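Local coordinates for protein ATP-dependent Clp protease proteolytic subunit (Listeria monocytogenes, PDB 4JCR) that probably cleaves peptide bonds in misfolded and other proteins as the serine-protease component of an ATP-dependent system, working inside a barrel of two stacked heptameric rings, at residues Y113-P118 / R164-S169; R22-Y27 / D51-F56; F56-G61 / T86-S91. The protein carries 1 engineered substitution. One frame throughout, in Å; residues are numbered along the deposited sequence.

Contact 1: Y113-P118 / R164-S169; sequences YMIHQP and RDFWLS. Engineered in segment 164-169: D165 (natural residue Asn).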
loop_
_atom_site.group_PDB
_atom_site.type_symbol
_atom_site.label_atom_id
_atom_site.label_comp_id
_atom_site.label_asym_id
_atom_site.label_seq_id
_atom_site.Cartn_x
_atom_site.Cartn_y
_atom_site.Cartn_z
ATOM N N TYR A 113 -16.594 -29.543 -18.856
ATOM C CA TYR A 113 -17.632 -29.387 -17.846
ATOM C C TYR A 113 -17.105 -29.825 -16.493
ATOM O O TYR A 113 -16.231 -30.689 -16.413
ATOM C CB TYR A 113 -18.865 -30.214 -18.233
ATOM C CG TYR A 113 -19.599 -29.666 -19.435
ATOM C CD1 TYR A 113 -20.775 -28.940 -19.276
ATOM C CD2 TYR A 113 -19.110 -29.855 -20.728
ATOM C CE1 TYR A 113 -21.450 -28.423 -20.367
ATOM C CE2 TYR A 113 -19.779 -29.339 -21.828
ATOM C CZ TYR A 113 -20.947 -28.623 -21.636
ATOM O OH TYR A 113 -21.628 -28.104 -22.711
ATOM N N MET A 114 -17.621 -29.220 -15.429
ATOM C CA MET A 114 -17.222 -29.613 -14.084
ATOM C C MET A 114 -18.363 -29.523 -13.089
ATOM O O MET A 114 -19.061 -28.511 -13.008
ATOM C CB MET A 114 -16.036 -28.780 -13.581
ATOM C CG MET A 114 -15.347 -29.386 -12.363
ATOM S SD MET A 114 -14.871 -28.194 -11.097
ATOM C CE MET A 114 -16.443 -27.410 -10.760
ATOM N N ILE A 115 -18.543 -30.601 -12.338
ATOM C CA ILE A 115 -19.415 -30.600 -11.173
ATOM C C ILE A 115 -18.551 -30.803 -9.931
ATOM O O ILE A 115 -17.542 -31.510 -9.979
ATOM C CB ILE A 115 -20.532 -31.665 -11.271
ATOM C CG1 ILE A 115 -19.953 -33.059 -11.562
ATOM C CG2 ILE A 115 -21.543 -31.265 -12.336
ATOM C CD1 ILE A 115 -20.963 -34.188 -11.494
ATOM N N HIS A 116 -18.928 -30.150 -8.838
ATOM C CA HIS A 116 -18.213 -30.290 -7.570
ATOM C C HIS A 116 -19.060 -29.819 -6.424
ATOM O O HIS A 116 -20.133 -29.247 -6.637
ATOM C CB HIS A 116 -16.858 -29.566 -7.621
ATOM C CG HIS A 116 -16.936 -28.068 -7.399
ATOM N ND1 HIS A 116 -15.910 -27.365 -6.886
ATOM C CD2 HIS A 116 -17.959 -27.149 -7.637
ATOM C CE1 HIS A 116 -16.252 -26.064 -6.801
ATOM N NE2 HIS A 116 -17.507 -25.934 -7.257
ATOM N N GLN A 117 -18.599 -30.068 -5.202
ATOM C CA GLN A 117 -19.274 -29.562 -4.010
ATOM C C GLN A 117 -18.696 -28.195 -3.635
ATOM O O GLN A 117 -17.551 -28.107 -3.187
ATOM C CB GLN A 117 -19.168 -30.562 -2.854
ATOM C CG GLN A 117 -20.064 -31.783 -3.025
ATOM C CD GLN A 117 -19.875 -32.824 -1.937
ATOM O OE1 GLN A 117 -19.867 -32.508 -0.746
ATOM N NE2 GLN A 117 -19.736 -34.082 -2.345
ATOM N N PRO A 118 -19.487 -27.122 -3.836
ATOM C CA PRO A 118 -19.016 -25.745 -3.667
ATOM C C PRO A 118 -18.761 -25.353 -2.214
ATOM O O PRO A 118 -19.312 -25.966 -1.296
ATOM C CB PRO A 118 -20.167 -24.899 -4.240
ATOM C CG PRO A 118 -21.035 -25.851 -4.995
ATOM C CD PRO A 118 -20.890 -27.155 -4.277
ATOM N N ARG A 164 -14.684 -34.434 -5.252
ATOM C CA ARG A 164 -13.642 -33.501 -5.679
ATOM C C ARG A 164 -13.977 -32.901 -7.044
ATOM O O ARG A 164 -15.047 -33.172 -7.599
ATOM C CB ARG A 164 -12.268 -34.177 -5.689
ATOM C CG ARG A 164 -11.622 -34.253 -4.314
ATOM C CD ARG A 164 -10.159 -34.653 -4.394
ATOM N NE ARG A 164 -9.499 -34.525 -3.096
ATOM C CZ ARG A 164 -9.408 -35.498 -2.192
ATOM N NH1 ARG A 164 -9.931 -36.695 -2.431
ATOM N NH2 ARG A 164 -8.789 -35.271 -1.041
ATOM N N ASP A 165 -13.071 -32.081 -7.574
ATOM C CA ASP A 165 -13.264 -31.450 -8.879
ATOM C C ASP A 165 -13.366 -32.484 -10.000
ATOM O O ASP A 165 -12.373 -33.094 -10.404
ATOM C CB ASP A 165 -12.164 -30.417 -9.164
ATOM C CG ASP A 165 -12.388 -29.096 -8.431
ATOM O OD1 ASP A 165 -11.575 -28.169 -8.634
ATOM O OD2 ASP A 165 -13.369 -28.976 -7.663
ATOM N N PHE A 166 -14.589 -32.669 -10.488
ATOM C CA PHE A 166 -14.905 -33.708 -11.462
ATOM C C PHE A 166 -15.010 -33.111 -12.869
ATOM O O PHE A 166 -16.110 -32.824 -13.354
ATOM C CB PHE A 166 -16.206 -34.409 -11.047
ATOM C CG PHE A 166 -16.453 -35.723 -11.737
ATOM C CD1 PHE A 166 -15.610 -36.813 -11.523
ATOM C CD2 PHE A 166 -17.553 -35.886 -12.573
ATOM C CE1 PHE A 166 -15.847 -38.028 -12.151
ATOM C CE2 PHE A 166 -17.798 -37.099 -13.201
ATOM C CZ PHE A 166 -16.943 -38.171 -12.992
ATOM N N TRP A 167 -13.856 -32.919 -13.508
ATOM C CA TRP A 167 -13.785 -32.359 -14.859
ATOM C C TRP A 167 -14.092 -33.379 -15.914
ATOM O O TRP A 167 -13.477 -34.444 -15.961
ATOM C CB TRP A 167 -12.408 -31.770 -15.133
ATOM C CG TRP A 167 -12.188 -30.381 -14.585
ATOM C CD1 TRP A 167 -11.400 -30.013 -13.496
ATOM C CD2 TRP A 167 -12.742 -29.117 -15.096
ATOM N NE1 TRP A 167 -11.434 -28.654 -13.301
ATOM C CE2 TRP A 167 -12.219 -28.056 -14.223
ATOM C CE3 TRP A 167 -13.591 -28.771 -16.144
ATOM C CZ2 TRP A 167 -12.546 -26.721 -14.409
ATOM C CZ3 TRP A 167 -13.915 -27.419 -16.320
ATOM C CH2 TRP A 167 -13.404 -26.421 -15.474
ATOM N N LEU A 168 -15.042 -33.045 -16.784
ATOM C CA LEU A 168 -15.426 -33.910 -17.894
ATOM C C LEU A 168 -15.156 -33.246 -19.239
ATOM O O LEU A 168 -15.418 -32.051 -19.414
ATOM C CB LEU A 168 -16.911 -34.279 -17.795
ATOM C CG LEU A 168 -17.383 -35.086 -16.579
ATOM C CD1 LEU A 168 -18.899 -35.053 -16.467
ATOM C CD2 LEU A 168 -16.883 -36.523 -16.640
ATOM N N SER A 169 -14.632 -34.023 -20.186
ATOM C CA SER A 169 -14.561 -33.595 -21.580
ATOM C C SER A 169 -15.982 -33.444 -22.123
ATOM O O SER A 169 -16.944 -33.835 -21.460
ATOM C CB SER A 169 -13.779 -34.607 -22.420
ATOM O OG SER A 169 -14.560 -35.762 -22.690
#
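M114 lies over one face of the W167 indole. Its CB makes a CH-pi contact 3.6 Å from the centroid of the six-membered ring, and its SD stands over the five-membered ring, 4.3 Å from that centroid, as a Met-aromatic contact. CG is anti to the backbone N (chi1 -164°) and the chain bends beyond it, so the flexible thioether follows the indole and then brings CE over one face of the H116 imidazole, toward its rim; the backbone N of P118 lies over the opposite face, likewise off centre. OD2 of D165, an engineered residue replacing the natural Asn, reaches the edge of the imidazole. H116 ND1 donates to D165 OD2 at 3.1 Å, a weak hydrogen bond bent to 135°, with the ring and carboxylate planes 56° apart. NE2 of H116 is hydrogen-bonded to OG of S91, and a histidine, with two ring nitrogens, is well suited to bridging such partners. At the edge of the F166 ring, CD2 meets CG1 of I115 at 3.8 Å, the two apolar side chains running alongside each other.

These groups stand on an antiparallel strand pair. Y113 and L168 form a hydrogen-bonded pair with nearly straight bonds, Y113 N to L168 O at 2.8 Å and L168 N to Y113 O at 2.7 Å. M114 and W167 follow as a non-hydrogen-bonded pair. Next, F166 N donates to I115 O at 3.2 Å, while the return bond from I115 N is weak. R164 turns to a salt bridge with D163 of a neighbouring subunit. Just past strand 111-115 and just before strand 166-168, H116 and the engineered D165 join S91 in a Ser-His-Asp constellation, consistent with the catalytic triad of S14 peptidases; in the natural sequence the third position is Asn.

Contact 2: R22-Y27 / D51-F56; sequences RTVLIY and DPITIF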
loop_
_atom_site.group_PDB
_atom_site.type_symbol
_atom_site.label_atom_id
_atom_site.label_comp_id
_atom_site.label_asym_id
_atom_site.label_seq_id
_atom_site.Cartn_x
_atom_site.Cartn_y
_atom_site.Cartn_z
ATOM N N ARG A 22 -33.114 -13.388 -30.091
ATOM C CA ARG A 22 -33.524 -14.039 -28.837
ATOM C C ARG A 22 -32.409 -14.901 -28.243
ATOM O O ARG A 22 -32.584 -16.096 -27.981
ATOM C CB ARG A 22 -34.831 -14.824 -29.018
ATOM C CG ARG A 22 -35.999 -13.937 -29.420
ATOM C CD ARG A 22 -37.292 -14.710 -29.626
ATOM N NE ARG A 22 -37.829 -15.271 -28.386
ATOM C CZ ARG A 22 -38.528 -14.591 -27.481
ATOM N NH1 ARG A 22 -38.976 -15.210 -26.398
ATOM N NH2 ARG A 22 -38.778 -13.298 -27.645
ATOM N N THR A 23 -31.259 -14.262 -28.042
ATOM C CA THR A 23 -30.058 -14.915 -27.547
ATOM C C THR A 23 -29.531 -14.166 -26.328
ATOM O O THR A 23 -29.442 -12.934 -26.337
ATOM C CB THR A 23 -28.975 -14.978 -28.645
ATOM O OG1 THR A 23 -29.459 -15.753 -29.748
ATOM C CG2 THR A 23 -27.692 -15.608 -28.124
ATOM N N VAL A 24 -29.204 -14.921 -25.283
ATOM C CA VAL A 24 -28.628 -14.380 -24.059
ATOM C C VAL A 24 -27.249 -15.008 -23.871
ATOM O O VAL A 24 -27.089 -16.225 -23.986
ATOM C CB VAL A 24 -29.529 -14.663 -22.828
ATOM C CG1 VAL A 24 -28.891 -14.157 -21.539
ATOM C CG2 VAL A 24 -30.905 -14.033 -23.011
ATOM N N LEU A 25 -26.251 -14.169 -23.614
ATOM C CA LEU A 25 -24.908 -14.658 -23.328
ATOM C C LEU A 25 -24.643 -14.599 -21.830
ATOM O O LEU A 25 -24.852 -13.566 -21.195
ATOM C CB LEU A 25 -23.847 -13.856 -24.092
ATOM C CG LEU A 25 -23.944 -13.722 -25.616
ATOM C CD1 LEU A 25 -22.785 -12.890 -26.143
ATOM C CD2 LEU A 25 -23.981 -15.075 -26.313
ATOM N N ILE A 26 -24.214 -15.725 -21.269
ATOM C CA ILE A 26 -23.764 -15.780 -19.884
ATOM C C ILE A 26 -22.287 -16.160 -19.893
ATOM O O ILE A 26 -21.928 -17.343 -19.928
ATOM C CB ILE A 26 -24.583 -16.769 -19.025
ATOM C CG1 ILE A 26 -26.078 -16.432 -19.086
ATOM C CG2 ILE A 26 -24.087 -16.753 -17.583
ATOM C CD1 ILE A 26 -26.966 -17.348 -18.264
ATOM N N TYR A 27 -21.437 -15.136 -19.894
ATOM C CA TYR A 27 -19.991 -15.309 -19.961
ATOM C C TYR A 27 -19.364 -14.711 -18.707
ATOM O O TYR A 27 -19.653 -13.567 -18.352
ATOM C CB TYR A 27 -19.417 -14.590 -21.186
ATOM C CG TYR A 27 -19.692 -15.194 -22.553
ATOM C CD1 TYR A 27 -18.821 -14.948 -23.611
ATOM C CD2 TYR A 27 -20.816 -15.992 -22.801
ATOM C CE1 TYR A 27 -19.056 -15.471 -24.874
ATOM C CE2 TYR A 27 -21.055 -16.525 -24.058
ATOM C CZ TYR A 27 -20.174 -16.259 -25.091
ATOM O OH TYR A 27 -20.398 -16.780 -26.344
ATOM N N ASP A 51 -41.661 -17.369 -28.269
ATOM C CA ASP A 51 -40.662 -18.051 -29.090
ATOM C C ASP A 51 -39.480 -18.514 -28.235
ATOM O O ASP A 51 -39.187 -17.896 -27.211
ATOM C CB ASP A 51 -40.159 -17.119 -30.200
ATOM C CG ASP A 51 -41.208 -16.844 -31.266
ATOM O OD1 ASP A 51 -41.074 -15.818 -31.966
ATOM O OD2 ASP A 51 -42.157 -17.644 -31.412
ATOM N N PRO A 52 -38.797 -19.600 -28.654
ATOM C CA PRO A 52 -37.654 -20.122 -27.899
ATOM C C PRO A 52 -36.522 -19.107 -27.705
ATOM O O PRO A 52 -36.289 -18.256 -28.564
ATOM C CB PRO A 52 -37.167 -21.291 -28.761
ATOM C CG PRO A 52 -38.369 -21.718 -29.533
ATOM C CD PRO A 52 -39.111 -20.446 -29.822
ATOM N N ILE A 53 -35.838 -19.215 -26.568
ATOM C CA ILE A 53 -34.671 -18.389 -26.250
ATOM C C ILE A 53 -33.434 -19.283 -26.182
ATOM O O ILE A 53 -33.479 -20.373 -25.603
ATOM C CB ILE A 53 -34.867 -17.638 -24.910
ATOM C CG1 ILE A 53 -36.019 -16.632 -25.027
ATOM C CG2 ILE A 53 -33.584 -16.937 -24.469
ATOM C CD1 ILE A 53 -36.593 -16.187 -23.699
ATOM N N THR A 54 -32.339 -18.828 -26.788
ATOM C CA THR A 54 -31.074 -19.555 -26.757
ATOM C C THR A 54 -30.092 -18.868 -25.805
ATOM O O THR A 54 -29.896 -17.653 -25.874
ATOM C CB THR A 54 -30.448 -19.669 -28.163
ATOM O OG1 THR A 54 -31.400 -20.239 -29.068
ATOM C CG2 THR A 54 -29.201 -20.547 -28.139
ATOM N N ILE A 55 -29.486 -19.655 -24.917
ATOM C CA ILE A 55 -28.477 -19.143 -23.986
ATOM C C ILE A 55 -27.124 -19.814 -24.211
ATOM O O ILE A 55 -27.009 -21.037 -24.130
ATOM C CB ILE A 55 -28.902 -19.318 -22.508
ATOM C CG1 ILE A 55 -30.274 -18.680 -22.260
ATOM C CG2 ILE A 55 -27.855 -18.717 -21.576
ATOM C CD1 ILE A 55 -30.768 -18.797 -20.832
ATOM N N PHE A 56 -26.108 -19.006 -24.508
ATOM C CA PHE A 56 -24.728 -19.482 -24.593
ATOM C C PHE A 56 -24.034 -19.260 -23.249
ATOM O O PHE A 56 -24.038 -18.148 -22.720
ATOM C CB PHE A 56 -23.967 -18.758 -25.707
ATOM C CG PHE A 56 -24.443 -19.092 -27.095
ATOM C CD1 PHE A 56 -25.516 -18.413 -27.664
ATOM C CD2 PHE A 56 -23.805 -20.077 -27.843
ATOM C CE1 PHE A 56 -25.951 -18.719 -28.947
ATOM C CE2 PHE A 56 -24.233 -20.385 -29.125
ATOM C CZ PHE A 56 -25.308 -19.706 -29.677
#
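T23, V24 and L25 pair in parallel with T54, I55 and F56, forming the two strands of a beta-alpha-beta unit whose connection is helix 32-48. Backbone hydrogen bonds pass back and forth between the strands: R22 O accepts from T54 N, T54 O from V24 N, and V24 O from F56 N, and I26 N donates to F56 O at 2.8 Å, after which the pairing carries on to N58.

Apolar packing occupies both faces of the pair. On the face carrying V24, I26, I53 and I55, beta-branched residues suited to extended backbone fill the layer beneath the helices; I26 CD1 rests 3.7 Å from I55 CG2, and L45 and V38 of helix 32-48 press on V24 and I26. On the other face, CG of F56, anti to the carbonyl carbon (chi1 -68°), raises the ring beside T23, and its rotation about CB-CG turns an edge to T23, CD1 lying 3.6 Å from T23 CG2. L25 CD2 supports F56 CB at 3.7 Å. A neighbouring subunit packs here, its F76 meeting F56 edge-to-face and its S39 bonding to the Y27 hydroxyl.

Polar side-chain bonds gather at the strand entrance, where R22 leaves the preceding helix with positive phi. Its guanidinium binds main-chain carbonyls, a task that several N-H groups on a long side chain perform well, and NH2 goes to L45 O. The D51 carboxylate, its plane almost perpendicular to the guanidinium, stays clear of it. R22 NH1 donates to D51 O at 2.8 Å, the oxygen lying 25° out of the guanidinium plane, and NE adds a weak, edge-on bond to P52 O at 3.4 Å.

Contact 3: F56-G61 / T86-S91; sequences FINSQG and TGWVAS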
loop_
_atom_site.group_PDB
_atom_site.type_symbol
_atom_site.label_atom_id
_atom_site.label_comp_id
_atom_site.label_asym_id
_atom_site.label_seq_id
_atom_site.Cartn_x
_atom_site.Cartn_y
_atom_site.Cartn_z
ATOM N N PHE A 56 -26.108 -19.006 -24.508
ATOM C CA PHE A 56 -24.728 -19.482 -24.593
ATOM C C PHE A 56 -24.034 -19.260 -23.249
ATOM O O PHE A 56 -24.038 -18.148 -22.720
ATOM C CB PHE A 56 -23.967 -18.758 -25.707
ATOM C CG PHE A 56 -24.443 -19.092 -27.095
ATOM C CD1 PHE A 56 -25.516 -18.413 -27.664
ATOM C CD2 PHE A 56 -23.805 -20.077 -27.843
ATOM C CE1 PHE A 56 -25.951 -18.719 -28.947
ATOM C CE2 PHE A 56 -24.233 -20.385 -29.125
ATOM C CZ PHE A 56 -25.308 -19.706 -29.677
ATOM N N ILE A 57 -23.446 -20.318 -22.698
ATOM C CA ILE A 57 -22.833 -20.245 -21.368
ATOM C C ILE A 57 -21.340 -20.575 -21.400
ATOM O O ILE A 57 -20.942 -21.665 -21.814
ATOM C CB ILE A 57 -23.573 -21.132 -20.330
ATOM C CG1 ILE A 57 -25.076 -20.823 -20.327
ATOM C CG2 ILE A 57 -23.001 -20.922 -18.931
ATOM C CD1 ILE A 57 -25.933 -21.835 -19.588
ATOM N N ASN A 58 -20.528 -19.603 -20.987
ATOM C CA ASN A 58 -19.096 -19.791 -20.734
ATOM C C ASN A 58 -18.826 -19.283 -19.325
ATOM O O ASN A 58 -18.636 -18.084 -19.113
ATOM C CB ASN A 58 -18.245 -19.034 -21.768
ATOM C CG ASN A 58 -16.742 -19.252 -21.588
ATOM O OD1 ASN A 58 -16.036 -19.588 -22.539
ATOM N ND2 ASN A 58 -16.245 -19.045 -20.377
ATOM N N SER A 59 -18.824 -20.195 -18.357
ATOM C CA SER A 59 -18.714 -19.792 -16.964
ATOM C C SER A 59 -17.975 -20.797 -16.096
ATOM O O SER A 59 -18.250 -22.001 -16.140
ATOM C CB SER A 59 -20.099 -19.511 -16.378
ATOM O OG SER A 59 -19.988 -18.902 -15.105
ATOM N N GLN A 60 -17.043 -20.272 -15.305
ATOM C CA GLN A 60 -16.286 -21.031 -14.308
ATOM C C GLN A 60 -17.087 -21.244 -13.017
ATOM O O GLN A 60 -16.653 -21.972 -12.120
ATOM C CB GLN A 60 -14.971 -20.302 -13.988
ATOM C CG GLN A 60 -15.130 -18.863 -13.484
ATOM C CD GLN A 60 -15.134 -17.807 -14.590
ATOM O OE1 GLN A 60 -15.819 -17.936 -15.604
ATOM N NE2 GLN A 60 -14.369 -16.742 -14.383
ATOM N N GLY A 61 -18.246 -20.595 -12.930
ATOM C CA GLY A 61 -19.076 -20.631 -11.732
ATOM C C GLY A 61 -19.029 -19.313 -10.989
ATOM O O GLY A 61 -18.766 -18.265 -11.585
ATOM N N THR A 86 -20.170 -23.576 -23.961
ATOM C CA THR A 86 -18.988 -23.165 -24.716
ATOM C C THR A 86 -17.820 -22.778 -23.805
ATOM O O THR A 86 -18.008 -22.101 -22.797
ATOM C CB THR A 86 -19.309 -22.033 -25.724
ATOM O OG1 THR A 86 -18.103 -21.605 -26.367
ATOM C CG2 THR A 86 -19.992 -20.835 -25.045
ATOM N N GLY A 87 -16.620 -23.224 -24.167
ATOM C CA GLY A 87 -15.412 -22.939 -23.387
ATOM C C GLY A 87 -15.350 -23.810 -22.150
ATOM O O GLY A 87 -14.690 -24.848 -22.138
ATOM N N TRP A 88 -16.037 -23.376 -21.098
ATOM C CA TRP A 88 -16.271 -24.215 -19.929
ATOM C C TRP A 88 -17.567 -23.896 -19.243
ATOM O O TRP A 88 -18.068 -22.771 -19.318
ATOM C CB TRP A 88 -15.101 -24.185 -18.936
ATOM C CG TRP A 88 -14.661 -22.821 -18.441
ATOM C CD1 TRP A 88 -15.284 -21.586 -18.636
ATOM C CD2 TRP A 88 -13.485 -22.520 -17.604
ATOM N NE1 TRP A 88 -14.586 -20.578 -18.019
ATOM C CE2 TRP A 88 -13.500 -21.068 -17.379
ATOM C CE3 TRP A 88 -12.456 -23.278 -17.051
ATOM C CZ2 TRP A 88 -12.521 -20.431 -16.628
ATOM C CZ3 TRP A 88 -11.475 -22.621 -16.296
ATOM C CH2 TRP A 88 -11.507 -21.233 -16.093
ATOM N N VAL A 89 -18.135 -24.908 -18.595
ATOM C CA VAL A 89 -19.326 -24.749 -17.770
ATOM C C VAL A 89 -19.059 -25.498 -16.468
ATOM O O VAL A 89 -18.949 -26.726 -16.463
ATOM C CB VAL A 89 -20.596 -25.312 -18.452
ATOM C CG1 VAL A 89 -21.833 -24.972 -17.632
ATOM C CG2 VAL A 89 -20.745 -24.782 -19.874
ATOM N N ALA A 90 -18.946 -24.761 -15.369
ATOM C CA ALA A 90 -18.541 -25.365 -14.101
ATOM C C ALA A 90 -19.322 -24.826 -12.915
ATOM O O ALA A 90 -19.744 -23.669 -12.911
ATOM C CB ALA A 90 -17.044 -25.178 -13.878
ATOM N N SER A 91 -19.516 -25.691 -11.918
ATOM C CA SER A 91 -20.098 -25.319 -10.627
ATOM C C SER A 91 -21.455 -24.614 -10.774
ATOM O O SER A 91 -22.409 -25.217 -11.269
ATOM C CB SER A 91 -19.090 -24.491 -9.821
ATOM O OG SER A 91 -19.457 -24.416 -8.458
#
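S59 and V89 form a parallel bridge where the two strands, 72° apart in direction, meet only briefly. This backbone core is the tight part of the contact. S59 N donates to W88 O and A90 N to S59 O, each at 2.9 Å, and T86 N reaches I57 O at 3.0 Å before the chain turns its corner at G87, a glycine with positive phi. G61, also with positive phi, has no side chain, so its CA can come within 3.3 Å of A90 O beside the predicted nucleophile S91. S59 OG accepts from G61 N in an ST turn and also bonds to G28 O, so this buried hydroxyl has two backbone partners.

Looser and partly exposed is the side where Q60 meets W88. With W88 CG between the backbone N and the carbonyl carbon (chi1 55°), the broad indole folds back over the other strand, and Q60 CB lies over one of its faces, 3.6 Å from CZ2. The amide of Q60 reaches another subunit, OE1 bonding to Q32 of that neighbour, whose H63 also meets the W88 ring.

Inward, I57 and V89 pack against helix 92-97, which begins right after S91, while W88, V89 and A90 rest on R112, Y113 and M114 of strand 111-115, the next strand of the smaller sheet.

Overall arrangement
Along the chain contact 2 closes before contact 3 opens, and contact 3 closes before contact 1 opens. Contacts 2 and 3 share F56 and strand 53-59, with centres 14 Å apart. Contact 3 then passes from the five-stranded parallel sheet to the three-stranded mixed sheet, where strand 88-90 neighbours strand 111-115 of contact 1, 12 Å away between centres. Contacts 1 and 2 do not touch; their centres lie 24 Å apart, on opposite sides of the chain's centre. S91 and H116, the predicted catalytic pair, meet where contacts 3 and 1 join, so the predicted active site lies at the ends of neighbouring strands of the smaller sheet. All three contacts also touch a neighbouring subunit, tying the fold to the assembly.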